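Local atomic coordinates of glycosyltransferase (Streptomyces viridochromogenes, PDB entry 2IUY), a protein that probably acts as a retaining GT-B glycosyltransferase of family GT4, binds UDP, and takes part in the biosynthesis of the antibiotic avilamycin A. Residues W21-P25 and G54-P59; I143-P149 and L318-I324; G169-P173 and P196-Y202; H174-A180 and L236-Q240; A262-P267 and V311-V316. All blocks are in the same frame, centred on the assembly; numbering follows the deposited sequence.

Contact 1: W21-P25 and G54-P59; sequences WISVP and GAPGSP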
# COMPACT_ATOMS: atom_id res chain seq x y z
N TRP A 21 -17.94 2.43 -8.20
CA TRP A 21 -16.76 2.95 -7.52
C TRP A 21 -16.04 1.76 -6.92
O TRP A 21 -16.66 0.81 -6.48
CB TRP A 21 -17.18 3.94 -6.42
CG TRP A 21 -17.77 5.20 -7.03
CD1 TRP A 21 -19.09 5.49 -7.19
CD2 TRP A 21 -17.06 6.25 -7.68
NE1 TRP A 21 -19.26 6.67 -7.86
CE2 TRP A 21 -18.02 7.17 -8.17
CE3 TRP A 21 -15.69 6.53 -7.88
CZ2 TRP A 21 -17.66 8.34 -8.83
CZ3 TRP A 21 -15.34 7.69 -8.55
CH2 TRP A 21 -16.32 8.58 -9.02
N ILE A 22 -14.72 1.81 -6.92
CA ILE A 22 -13.93 0.77 -6.25
C ILE A 22 -14.24 0.90 -4.76
O ILE A 22 -14.37 2.02 -4.25
CB ILE A 22 -12.42 0.93 -6.57
CG1 ILE A 22 -12.16 0.65 -8.09
CG2 ILE A 22 -11.56 -0.02 -5.67
CD1 ILE A 22 -10.72 0.99 -8.57
N SER A 23 -14.38 -0.22 -4.08
CA SER A 23 -14.69 -0.19 -2.65
C SER A 23 -13.44 -0.20 -1.75
O SER A 23 -12.29 -0.32 -2.20
CB SER A 23 -15.67 -1.34 -2.30
OG SER A 23 -14.96 -2.59 -2.34
N VAL A 24 -13.68 -0.02 -0.46
CA VAL A 24 -12.66 -0.19 0.53
C VAL A 24 -13.14 -1.24 1.51
O VAL A 24 -14.17 -1.04 2.16
CB VAL A 24 -12.41 1.17 1.29
CG1 VAL A 24 -11.68 0.93 2.67
CG2 VAL A 24 -11.63 2.12 0.42
N PRO A 25 -12.43 -2.38 1.60
CA PRO A 25 -11.27 -2.76 0.83
C PRO A 25 -11.71 -3.09 -0.60
O PRO A 25 -12.91 -3.34 -0.84
CB PRO A 25 -10.74 -4.00 1.57
CG PRO A 25 -11.91 -4.58 2.19
CD PRO A 25 -12.86 -3.46 2.51
N GLY A 54 -15.53 8.61 -0.76
CA GLY A 54 -14.90 8.25 -2.00
C GLY A 54 -14.92 6.77 -2.21
O GLY A 54 -14.07 6.26 -2.95
N ALA A 55 -15.84 6.06 -1.54
CA ALA A 55 -15.96 4.58 -1.69
C ALA A 55 -17.39 4.04 -1.38
O ALA A 55 -17.57 3.17 -0.50
CB ALA A 55 -14.91 3.87 -0.82
N PRO A 56 -18.41 4.57 -2.10
CA PRO A 56 -19.80 4.21 -1.79
C PRO A 56 -20.04 2.70 -2.12
O PRO A 56 -19.31 2.11 -2.92
CB PRO A 56 -20.65 5.17 -2.66
CG PRO A 56 -19.69 5.74 -3.70
CD PRO A 56 -18.27 5.51 -3.23
N GLY A 57 -20.96 2.04 -1.43
CA GLY A 57 -21.07 0.59 -1.72
C GLY A 57 -20.02 -0.29 -1.06
O GLY A 57 -20.06 -1.52 -1.24
N SER A 58 -19.07 0.31 -0.32
CA SER A 58 -18.10 -0.45 0.50
C SER A 58 -18.87 -1.17 1.61
O SER A 58 -19.91 -0.69 2.01
CB SER A 58 -17.05 0.48 1.13
OG SER A 58 -16.24 1.10 0.15
N PRO A 59 -18.36 -2.33 2.13
CA PRO A 59 -19.12 -2.98 3.26
C PRO A 59 -19.26 -2.00 4.44
O PRO A 59 -18.29 -1.27 4.75
CB PRO A 59 -18.27 -4.18 3.63
CG PRO A 59 -17.39 -4.44 2.38
CD PRO A 59 -17.15 -3.08 1.75
O HOH W 1 -17.59 0.68 -3.81
O HOH W 2 -13.81 4.53 -5.19
O HOH W 3 -15.54 -1.60 4.46
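Ser58 reaches across to Val24 and holds the two loops together. Its CB lies 3.4 Å from Val24 O. Its hydroxyl turns back beside its own backbone N, chi1 -64°, and this brings OG within reach of Val24 N. Val24 N donates to Ser58 OG at 2.9 Å in a nearly straight bond, 166° at the hydrogen. The same OG donates to Ala55 O within its own loop. The hydroxyl thus accepts one bond and donates another. Ser58 N to Ala55 O closes a type II beta turn from Ala55 to Ser58, with Gly57 at the third position, where a positive phi is expected. The hydroxyl adds a second bond to the same oxygen, from the same face of the carbonyl.

Two apolar contacts lie beside the Val24 to Ser58 bond. Trp21 sets its CB 3.7 Å from Pro56 CD. Its CD1 then meets Pro56 CG at 3.6 Å, the indole crossing the proline ring at a slant. Nearer to the bond, Val24 CG2 packs on Ala55 CB at 3.9 Å. A water bridges the far end, donating to Val24 O at 2.7 Å and to Pro59 O at 2.8 Å.

Both loops leave the carboxyl ends of strands in the parallel sheet of the N-terminal Rossmann-like domain. Residues 21-25 follow strand 5-9, and residues 54-59 follow strand 49-53. Val24 rests on Ala37 of helix 31-45 and on Leu52 of strand 49-53, which Ser58 also touches. Pro25 packs on Trp34 of the same helix.

Contact 2: I143-P149 and L318-I324; sequences IPIPVDP and LWGHVTI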
# COMPACT_ATOMS: atom_id res chain seq x y z
N ILE A 143 4.89 8.03 8.54
CA ILE A 143 4.10 7.01 9.18
C ILE A 143 3.85 5.95 8.13
O ILE A 143 3.18 6.22 7.15
CB ILE A 143 2.73 7.54 9.80
CG1 ILE A 143 2.94 8.63 10.86
CG2 ILE A 143 1.99 6.41 10.43
CD1 ILE A 143 1.61 9.29 11.31
N PRO A 144 4.44 4.74 8.29
CA PRO A 144 4.39 3.75 7.21
C PRO A 144 3.01 3.13 7.06
O PRO A 144 2.10 3.40 7.90
CB PRO A 144 5.47 2.74 7.64
CG PRO A 144 5.47 2.80 9.14
CD PRO A 144 5.25 4.26 9.45
N ILE A 145 2.83 2.35 5.98
CA ILE A 145 1.54 1.69 5.69
C ILE A 145 1.20 0.66 6.77
O ILE A 145 2.05 -0.16 7.16
CB ILE A 145 1.53 1.06 4.29
CG1 ILE A 145 1.63 2.14 3.18
CG2 ILE A 145 0.34 0.17 4.12
CD1 ILE A 145 1.94 1.53 1.81
N PRO A 146 -0.04 0.75 7.30
CA PRO A 146 -0.54 -0.17 8.32
C PRO A 146 -1.09 -1.45 7.71
O PRO A 146 -1.48 -1.48 6.54
CB PRO A 146 -1.71 0.62 8.94
CG PRO A 146 -2.27 1.42 7.85
CD PRO A 146 -1.04 1.78 6.97
N VAL A 147 -1.12 -2.48 8.53
CA VAL A 147 -1.71 -3.71 8.14
C VAL A 147 -2.50 -4.26 9.36
O VAL A 147 -2.00 -4.25 10.48
CB VAL A 147 -0.60 -4.64 7.54
CG1 VAL A 147 0.38 -5.24 8.58
CG2 VAL A 147 -1.16 -5.57 6.60
N ASP A 148 -3.74 -4.70 9.13
CA ASP A 148 -4.55 -5.37 10.16
C ASP A 148 -4.43 -6.88 9.96
O ASP A 148 -4.98 -7.45 8.98
CB ASP A 148 -6.01 -4.90 10.02
CG ASP A 148 -6.96 -5.54 11.03
OD1 ASP A 148 -6.53 -6.29 11.94
OD2 ASP A 148 -8.18 -5.27 10.89
N PRO A 149 -3.75 -7.55 10.91
CA PRO A 149 -3.57 -8.99 10.79
C PRO A 149 -4.88 -9.75 10.61
O PRO A 149 -4.85 -10.79 9.93
CB PRO A 149 -2.87 -9.40 12.09
CG PRO A 149 -2.34 -8.10 12.70
CD PRO A 149 -3.10 -6.97 12.10
N LEU A 318 5.95 -3.16 13.72
CA LEU A 318 6.25 -1.93 12.96
C LEU A 318 5.06 -1.33 12.25
O LEU A 318 4.94 -0.09 12.14
CB LEU A 318 7.35 -2.21 11.92
CG LEU A 318 8.72 -2.69 12.42
CD1 LEU A 318 9.58 -3.18 11.23
CD2 LEU A 318 9.44 -1.57 13.19
N TRP A 319 4.19 -2.20 11.73
CA TRP A 319 3.15 -1.74 10.84
C TRP A 319 1.76 -2.10 11.35
O TRP A 319 0.79 -1.81 10.67
CB TRP A 319 3.36 -2.24 9.39
CG TRP A 319 4.82 -2.03 8.93
CD1 TRP A 319 5.55 -0.87 9.05
CD2 TRP A 319 5.66 -2.99 8.30
NE1 TRP A 319 6.82 -1.07 8.53
CE2 TRP A 319 6.92 -2.36 8.08
CE3 TRP A 319 5.49 -4.34 7.91
CZ2 TRP A 319 8.01 -3.03 7.50
CZ3 TRP A 319 6.58 -5.00 7.31
CH2 TRP A 319 7.82 -4.33 7.12
N GLY A 320 1.63 -2.66 12.56
CA GLY A 320 0.30 -3.11 13.02
C GLY A 320 -0.74 -2.00 12.93
O GLY A 320 -0.45 -0.84 13.24
N HIS A 321 -1.96 -2.35 12.53
CA HIS A 321 -3.01 -1.32 12.36
C HIS A 321 -3.25 -0.38 13.54
O HIS A 321 -3.54 0.81 13.32
CB HIS A 321 -4.33 -1.93 11.85
CG HIS A 321 -5.07 -2.75 12.87
ND1 HIS A 321 -4.50 -3.83 13.52
CD2 HIS A 321 -6.35 -2.69 13.29
CE1 HIS A 321 -5.40 -4.38 14.33
NE2 HIS A 321 -6.53 -3.70 14.20
N VAL A 322 -3.17 -0.89 14.77
CA VAL A 322 -3.51 -0.10 15.97
C VAL A 322 -2.37 0.84 16.31
O VAL A 322 -2.60 2.01 16.67
CB VAL A 322 -3.92 -1.04 17.21
CG1 VAL A 322 -3.95 -0.26 18.53
CG2 VAL A 322 -5.28 -1.72 16.97
N THR A 323 -1.14 0.32 16.21
CA THR A 323 0.04 1.16 16.39
C THR A 323 0.11 2.33 15.40
O THR A 323 0.44 3.45 15.78
CB THR A 323 1.44 0.38 16.43
OG1 THR A 323 2.47 1.30 16.85
CG2 THR A 323 1.88 -0.07 15.08
N ILE A 324 -0.17 2.04 14.13
CA ILE A 324 -0.17 3.07 13.08
C ILE A 324 -1.35 4.02 13.23
O ILE A 324 -1.19 5.22 13.12
CB ILE A 324 -0.22 2.45 11.68
CG1 ILE A 324 1.05 1.62 11.44
CG2 ILE A 324 -0.41 3.57 10.58
CD1 ILE A 324 2.37 2.41 11.71
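Pro146 and Ile324 form the close apolar part of this contact. Pro146 CB touches Ile324 CG2 at 3.6 Å, the two side chains crossing at about a right angle. Ile143 CG2 meets the same methyl at 3.7 Å. Pro144 CG comes equally close to the edge of the Trp319 ring, 3.7 Å from CD1. Beside them the backbones join in a single bridge between Val147 and Gly320. Val147 N donates to Trp319 O at 2.9 Å. The return bond, His321 N to Val147 O, is weak, bent to 126° at the hydrogen.

Gly320 follows the end of helix 308-319 and sits at the N-cap position of helix 321-336. In GT-B enzymes the last helix of the chain commonly crosses back to the N-terminal domain, and the kink here fits that pattern.

Asp148 CG stands anti to its backbone N, chi1 179°, which carries the carboxylate along one face of the His321 ring, planes 17° apart. Asp148 CB makes a CH-pi contact 3.9 Å from the His321 ring centroid. His321 NE2 bonds to Glu45 of helix 31-45, and Asp148 OD1 to Ala150 N.

Packing is looser between the partly exposed Pro144 and Leu318, where Pro144 CG lies 4.2 Å from Leu318 O.

Contact 3: G169-P173 and P196-Y202; sequences GRVSP and PAWEPEY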
# COMPACT_ATOMS: atom_id res chain seq x y z
N GLY A 169 1.23 -6.85 -8.05
CA GLY A 169 1.02 -5.44 -8.35
C GLY A 169 0.77 -5.27 -9.85
O GLY A 169 0.60 -6.25 -10.58
N ARG A 170 0.78 -4.04 -10.31
CA ARG A 170 0.65 -3.78 -11.76
C ARG A 170 1.92 -4.23 -12.49
O ARG A 170 3.04 -3.96 -12.04
CB ARG A 170 0.35 -2.31 -12.03
CG ARG A 170 -1.14 -1.94 -11.79
CD ARG A 170 -1.38 -0.44 -12.16
NE ARG A 170 -0.34 0.32 -11.45
CZ ARG A 170 0.78 0.80 -11.99
NH1 ARG A 170 1.00 0.69 -13.32
NH2 ARG A 170 1.66 1.42 -11.19
N VAL A 171 1.74 -4.95 -13.59
CA VAL A 171 2.87 -5.43 -14.39
C VAL A 171 3.32 -4.26 -15.27
O VAL A 171 2.86 -4.12 -16.40
CB VAL A 171 2.47 -6.68 -15.23
CG1 VAL A 171 3.65 -7.16 -16.14
CG2 VAL A 171 1.92 -7.84 -14.29
N SER A 172 4.18 -3.42 -14.71
CA SER A 172 4.67 -2.16 -15.30
C SER A 172 6.13 -2.07 -15.01
O SER A 172 6.56 -2.63 -14.03
CB SER A 172 4.05 -0.96 -14.63
OG SER A 172 2.68 -0.91 -14.94
N PRO A 173 6.90 -1.40 -15.88
CA PRO A 173 8.36 -1.36 -15.75
C PRO A 173 8.90 -0.80 -14.42
O PRO A 173 9.84 -1.38 -13.85
CB PRO A 173 8.79 -0.48 -16.95
CG PRO A 173 7.80 -0.78 -18.00
CD PRO A 173 6.47 -0.77 -17.15
N PRO A 196 -2.83 -6.63 -12.56
CA PRO A 196 -3.18 -6.23 -13.90
C PRO A 196 -1.95 -6.05 -14.79
O PRO A 196 -1.00 -5.36 -14.44
CB PRO A 196 -3.94 -4.91 -13.70
CG PRO A 196 -3.50 -4.38 -12.41
CD PRO A 196 -3.12 -5.57 -11.56
N ALA A 197 -1.98 -6.71 -15.94
CA ALA A 197 -0.89 -6.66 -16.92
C ALA A 197 -1.49 -5.98 -18.14
O ALA A 197 -1.92 -6.64 -19.08
CB ALA A 197 -0.40 -8.07 -17.29
N TRP A 198 -1.54 -4.66 -18.09
CA TRP A 198 -2.21 -3.88 -19.12
C TRP A 198 -1.24 -3.32 -20.19
O TRP A 198 -1.71 -2.72 -21.17
CB TRP A 198 -2.94 -2.70 -18.46
CG TRP A 198 -4.10 -3.10 -17.53
CD1 TRP A 198 -4.59 -4.37 -17.32
CD2 TRP A 198 -4.94 -2.21 -16.78
NE1 TRP A 198 -5.66 -4.31 -16.46
CE2 TRP A 198 -5.90 -3.01 -16.11
CE3 TRP A 198 -4.96 -0.82 -16.60
CZ2 TRP A 198 -6.87 -2.46 -15.24
CZ3 TRP A 198 -5.95 -0.26 -15.75
CH2 TRP A 198 -6.89 -1.10 -15.08
N GLU A 199 0.07 -3.48 -19.98
CA GLU A 199 1.10 -2.94 -20.89
C GLU A 199 1.64 -4.08 -21.72
O GLU A 199 2.50 -4.82 -21.25
CB GLU A 199 2.21 -2.26 -20.10
CG GLU A 199 1.61 -1.08 -19.34
CD GLU A 199 2.57 -0.33 -18.43
OE1 GLU A 199 3.75 -0.11 -18.78
OE2 GLU A 199 2.08 0.06 -17.35
N PRO A 200 1.08 -4.25 -22.95
CA PRO A 200 1.22 -5.49 -23.74
C PRO A 200 2.63 -5.73 -24.20
O PRO A 200 3.08 -6.87 -24.12
CB PRO A 200 0.31 -5.27 -24.97
CG PRO A 200 -0.49 -4.03 -24.67
CD PRO A 200 0.30 -3.23 -23.67
N GLU A 201 3.34 -4.67 -24.65
CA GLU A 201 4.74 -4.83 -25.12
C GLU A 201 5.65 -5.25 -23.95
O GLU A 201 6.52 -6.13 -24.08
CB GLU A 201 5.28 -3.54 -25.77
CG GLU A 201 4.51 -3.05 -27.00
CD GLU A 201 3.28 -2.20 -26.67
OE1 GLU A 201 2.94 -2.00 -25.47
OE2 GLU A 201 2.64 -1.71 -27.64
N TYR A 202 5.45 -4.59 -22.79
CA TYR A 202 6.16 -4.99 -21.56
C TYR A 202 5.87 -6.45 -21.17
O TYR A 202 6.79 -7.24 -20.99
CB TYR A 202 5.84 -4.04 -20.39
CG TYR A 202 6.69 -4.29 -19.13
CD1 TYR A 202 8.09 -4.27 -19.19
CD2 TYR A 202 6.09 -4.54 -17.90
CE1 TYR A 202 8.89 -4.49 -18.04
CE2 TYR A 202 6.86 -4.76 -16.74
CZ TYR A 202 8.26 -4.74 -16.83
OH TYR A 202 9.02 -4.96 -15.71
O HOH W 4 1.69 -5.42 -18.65
O HOH W 5 0.09 -3.01 -16.15
O HOH W 6 10.97 -3.48 -15.46
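Pro196 O takes Val171 N at 2.9 Å, nearly straight at 173°, and also accepts from a water. That water donates to Val171 O as well and accepts from Trp198 N. A second water donates to Val171 O at 2.8 Å and to Glu199 O, and accepts from Glu199 N. Val171, the centre of an inverse gamma turn, therefore has its N held by Pro196 O and its O by two waters.

A shorter bond runs from Ser172 OG to Glu199 OE2, 2.7 Å, meeting the oxygen from above the carboxylate plane. The Glu199 chain is extended beyond CG, which carries its carboxylate out to Ser172. Pro173 lies over the face of Tyr202, its CG 3.8 Å from the ring centroid. Tyr202 CG stands anti to the backbone N, chi1 -172°, which swings the ring toward Pro173; chi2 of 56° turns its face to the proline. Val171 CG1 touches the ring at CD2, 4.0 Å away, and Val171 CG2 packs on Ala197 CB.

Tyr202 OH bonds to Leu178 N of helix 177-187. Arg170 NH1 stays 4.2 Å from Glu199 OE2, too far for a salt bridge. Arg170 NE instead bonds to the hydroxyl of Tyr29, a UDP-binding residue. Glu199 may still temper the arginine's charge beside the UDP site.

Contact 4: H174-A180 and L236-Q240; sequences HKGALEA and LAMSQ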
# COMPACT_ATOMS: atom_id res chain seq x y z
N HIS A 174 8.32 0.30 -13.92
CA HIS A 174 8.79 0.87 -12.67
C HIS A 174 8.51 -0.05 -11.44
O HIS A 174 9.13 0.15 -10.36
CB HIS A 174 8.19 2.27 -12.44
CG HIS A 174 6.70 2.25 -12.26
ND1 HIS A 174 5.83 2.11 -13.32
CD2 HIS A 174 5.93 2.31 -11.15
CE1 HIS A 174 4.59 2.11 -12.87
NE2 HIS A 174 4.62 2.21 -11.56
N LYS A 175 7.60 -1.03 -11.60
CA LYS A 175 7.29 -1.99 -10.53
C LYS A 175 8.22 -3.21 -10.57
O LYS A 175 8.29 -3.97 -9.61
CB LYS A 175 5.83 -2.46 -10.54
CG LYS A 175 4.82 -1.34 -10.30
CD LYS A 175 5.12 -0.57 -8.99
CE LYS A 175 4.87 -1.42 -7.77
NZ LYS A 175 4.63 -0.58 -6.53
N GLY A 176 8.97 -3.35 -11.67
CA GLY A 176 10.05 -4.32 -11.73
C GLY A 176 9.56 -5.76 -11.91
O GLY A 176 10.20 -6.68 -11.43
N ALA A 177 8.46 -5.95 -12.63
CA ALA A 177 7.96 -7.30 -12.95
C ALA A 177 9.02 -8.12 -13.69
O ALA A 177 9.22 -9.32 -13.42
CB ALA A 177 6.64 -7.24 -13.76
N LEU A 178 9.70 -7.46 -14.62
CA LEU A 178 10.72 -8.10 -15.45
C LEU A 178 11.90 -8.54 -14.62
O LEU A 178 12.38 -9.67 -14.72
CB LEU A 178 11.18 -7.15 -16.57
CG LEU A 178 12.36 -7.73 -17.40
CD1 LEU A 178 11.83 -8.83 -18.33
CD2 LEU A 178 13.02 -6.67 -18.20
N GLU A 179 12.36 -7.64 -13.78
CA GLU A 179 13.44 -7.95 -12.83
C GLU A 179 13.10 -9.03 -11.81
O GLU A 179 13.95 -9.80 -11.41
CB GLU A 179 13.89 -6.66 -12.14
CG GLU A 179 14.59 -5.67 -13.10
CD GLU A 179 13.63 -4.82 -13.95
OE1 GLU A 179 12.38 -4.82 -13.76
OE2 GLU A 179 14.14 -4.11 -14.84
N ALA A 180 11.86 -9.08 -11.37
CA ALA A 180 11.36 -10.16 -10.53
C ALA A 180 11.38 -11.49 -11.32
O ALA A 180 11.71 -12.57 -10.76
CB ALA A 180 9.96 -9.83 -10.06
N LEU A 236 8.38 -10.71 -4.14
CA LEU A 236 9.41 -9.93 -4.81
C LEU A 236 8.81 -8.54 -5.06
O LEU A 236 7.81 -8.38 -5.80
CB LEU A 236 9.80 -10.61 -6.13
CG LEU A 236 10.20 -12.10 -6.12
CD1 LEU A 236 10.79 -12.53 -7.53
CD2 LEU A 236 11.22 -12.44 -5.00
N ALA A 237 9.40 -7.55 -4.40
CA ALA A 237 8.98 -6.15 -4.55
C ALA A 237 10.15 -5.42 -5.20
O ALA A 237 11.08 -5.00 -4.52
CB ALA A 237 8.66 -5.56 -3.17
N MSE A 238 10.09 -5.27 -6.52
CA MSE A 238 11.31 -4.97 -7.32
C MSE A 238 11.23 -3.66 -8.04
O MSE A 238 11.71 -3.54 -9.15
CB MSE A 238 11.53 -6.09 -8.34
CG MSE A 238 11.57 -7.51 -7.76
SE MSE A 238 13.03 -7.83 -6.56
CE MSE A 238 14.48 -7.95 -7.91
N SER A 239 10.65 -2.65 -7.38
CA SER A 239 10.46 -1.34 -7.95
C SER A 239 11.82 -0.84 -8.46
O SER A 239 12.85 -1.10 -7.83
CB SER A 239 9.81 -0.37 -6.96
OG SER A 239 8.48 -0.80 -6.64
N GLN A 240 11.79 -0.18 -9.62
CA GLN A 240 13.01 0.21 -10.32
C GLN A 240 13.10 1.72 -10.40
O GLN A 240 12.10 2.43 -10.49
CB GLN A 240 13.03 -0.40 -11.75
CG GLN A 240 13.05 -1.95 -11.79
CD GLN A 240 14.32 -2.57 -11.23
OE1 GLN A 240 15.43 -2.27 -11.67
NE2 GLN A 240 14.16 -3.50 -10.27
O HOH W 7 7.40 -4.65 -7.42
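Leu236 meets Ala180 at the end of strand 234-237. Its CD1 packs on Ala180 CB at 3.8 Å and lies near Ala180 O. The strand then runs into a loop.

Met238, a selenomethionine here, continues the apolar part with CG 3.6 Å from Ala180 CB. Bends at chi2 and chi3 curl its end back, and the terminal methyl CE comes near Glu179 O. Met238 N reaches Lys175 through a water that donates to Lys175 O. Met238 O takes a CA-H contact from Gly176, with Gly176 CA 3.2 Å from the oxygen. Gly176 is at the N-cap position of helix 177-187. Its phi is positive, and the absence of a side chain lets Met238 O come this near.

Ser239 offers its CA to His174 O at 3.1 Å. Ser239 OG binds Glu252, whose other carboxylate oxygen forms a salt bridge with Lys175 NZ. One acid thus serves both segments, and it probably positions Lys175, which binds UDP.

Gln240 closes the walk. Its N donates to His174 O at 2.8 Å, from above the carbonyl plane. A bend at chi2 (-66°) folds the amide back over its own loop, where Gln240 NE2 donates to Met238 O at 2.7 Å. The folded amide then stacks on the Glu179 carboxylate, with planes 3° apart and Gln240 CD 3.6 Å from Glu179 CD. Gln240 OE1 is bonded to Gly290 N.

Strand 234-237 lies between strands 165-168 and 268-270 of the C-terminal parallel sheet. Helix 177-187 follows strand 165-168, and Ala180 packs on Phe167 of that strand and on Leu191 of strand 191-194.

Contact 5: A262-P267 and V311-V316; sequences AVSGTP and VRRAAV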
# COMPACT_ATOMS: atom_id res chain seq x y z
N ALA A 262 4.38 -9.90 4.73
CA ALA A 262 5.00 -10.29 5.98
C ALA A 262 3.96 -10.63 7.05
O ALA A 262 4.08 -11.64 7.77
CB ALA A 262 5.94 -9.18 6.46
N VAL A 263 2.92 -9.84 7.16
CA VAL A 263 1.85 -10.17 8.13
C VAL A 263 1.15 -11.49 7.72
O VAL A 263 0.49 -12.12 8.55
CB VAL A 263 0.86 -9.06 8.25
CG1 VAL A 263 -0.22 -9.20 7.13
CG2 VAL A 263 0.18 -9.10 9.61
N SER A 264 1.27 -11.89 6.45
CA SER A 264 0.73 -13.20 6.02
C SER A 264 1.78 -14.30 6.21
O SER A 264 1.57 -15.42 5.75
CB SER A 264 0.28 -13.21 4.56
OG SER A 264 -0.62 -12.14 4.28
N GLY A 265 2.89 -13.97 6.89
CA GLY A 265 3.97 -14.93 7.14
C GLY A 265 4.92 -15.18 5.98
O GLY A 265 5.44 -16.28 5.84
N THR A 266 5.12 -14.17 5.13
CA THR A 266 5.90 -14.33 3.89
C THR A 266 7.01 -13.28 3.79
O THR A 266 6.74 -12.07 3.76
CB THR A 266 4.97 -14.34 2.61
OG1 THR A 266 4.07 -15.46 2.72
CG2 THR A 266 5.77 -14.42 1.22
N PRO A 267 8.25 -13.74 3.66
CA PRO A 267 9.39 -12.82 3.62
C PRO A 267 9.44 -12.14 2.23
O PRO A 267 8.73 -12.55 1.31
CB PRO A 267 10.59 -13.74 3.87
CG PRO A 267 10.17 -15.06 3.18
CD PRO A 267 8.67 -15.16 3.47
N VAL A 311 8.72 -12.73 10.35
CA VAL A 311 8.18 -11.64 9.50
C VAL A 311 6.81 -11.17 9.97
O VAL A 311 6.49 -9.98 9.87
CB VAL A 311 8.21 -11.98 7.98
CG1 VAL A 311 9.62 -12.27 7.52
CG2 VAL A 311 7.31 -13.12 7.62
N ARG A 312 5.98 -12.07 10.49
CA ARG A 312 4.70 -11.66 11.04
C ARG A 312 4.85 -10.77 12.28
O ARG A 312 4.11 -9.79 12.45
CB ARG A 312 3.80 -12.87 11.32
CG ARG A 312 2.39 -12.50 11.86
CD ARG A 312 1.29 -13.42 11.19
NE ARG A 312 1.82 -14.75 11.01
CZ ARG A 312 1.41 -15.65 10.13
NH1 ARG A 312 0.44 -15.39 9.29
NH2 ARG A 312 2.02 -16.81 10.09
N ARG A 313 5.49 -10.92 13.24
CA ARG A 313 6.05 -10.32 14.43
C ARG A 313 6.57 -8.92 14.10
O ARG A 313 6.27 -8.02 14.79
CB ARG A 313 7.21 -11.15 15.04
CG ARG A 313 7.78 -10.55 16.38
CD ARG A 313 8.89 -11.28 17.15
NE ARG A 313 9.18 -10.46 18.28
CZ ARG A 313 8.65 -10.36 19.47
NH1 ARG A 313 7.54 -10.89 19.90
NH2 ARG A 313 9.26 -9.53 20.23
N ALA A 314 7.64 -8.96 13.18
CA ALA A 314 8.11 -7.69 12.65
C ALA A 314 7.01 -6.83 12.04
O ALA A 314 6.97 -5.62 12.29
CB ALA A 314 9.26 -7.88 11.61
N ALA A 315 6.12 -7.44 11.23
CA ALA A 315 5.07 -6.66 10.58
C ALA A 315 4.09 -6.06 11.59
O ALA A 315 3.65 -4.94 11.45
CB ALA A 315 4.30 -7.50 9.53
N VAL A 316 3.72 -6.84 12.61
CA VAL A 316 2.78 -6.34 13.60
C VAL A 316 3.46 -5.23 14.44
O VAL A 316 2.87 -4.14 14.57
CB VAL A 316 2.15 -7.47 14.48
CG1 VAL A 316 1.19 -6.86 15.54
CG2 VAL A 316 1.40 -8.46 13.63
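A Schellman motif ends helix 256-263, with Gly265 as its C-prime residue, and Val311 and Arg312 of helix 308-319 pack against it. Gly265 N bonds back to Ala262 O at 2.8 Å, and Thr266 N to Ala261 O. The positive phi of Gly265 turns the chain out of the helix. Val311 fits into this turn with both methyls. Its CG2 lies 3.5 Å from Thr266 N. Its CG1 reaches Pro267 CB at 4.1 Å. Ala262 CB meets Val311 CB at 3.9 Å and Ala315 CB at the same distance. With such small groups between them the backbones come near, Ala262 CA and Val311 CA being 4.9 Å apart.

The turn leads straight into strand 268-270 of the C-terminal Rossmann-like domain. Upstream, the same helix carries Thr256, Val257 and Glu260, which bind UDP. Ser264 OG bonds to Glu260 O within that helix end.

Arg312 folds over the helix terminus. Its CG is anti to the backbone N, chi1 -178°, and bends at chi2 and chi3 bring the guanidinium back toward the turn. Its NH1 donates to Val263 O in a weak bond of 3.4 Å, 138° at the hydrogen. Gly265 N lies over one face of the Arg312 guanidinium, 3.7 Å from its plane and toward the rim. At the outer edge Val263 CG2 touches Val316 CG2 at 4.2 Å, while Gly265 O bonds to Ser308 OG near the start of the partner helix.

Overall arrangement
Contacts 3 and 4 touch, with centres about 11 Å apart. Val171 CG1 of contact 3 meets Ala177 CB of contact 4 at 3.8 Å. Contacts 2 and 5 form a second touching pair, also about 11 Å apart between centres. They share helix 308-319, and Val147 CG2 meets Val263 CG1 at 3.8 Å. Contact 1 stands apart in the N-terminal domain, about 21 Å from contact 2 between centres. UDP is not bound in this model, but several contacts border its site. Lys175 of contact 4 is part of it. The side chain of Arg170 in contact 3 is about 3 Å from that of Tyr29. Ile22 of contact 1 has its side chain about 6 Å from Gly30. The Ile145 side chain of contact 2 lies about 4 Å from that of Thr256.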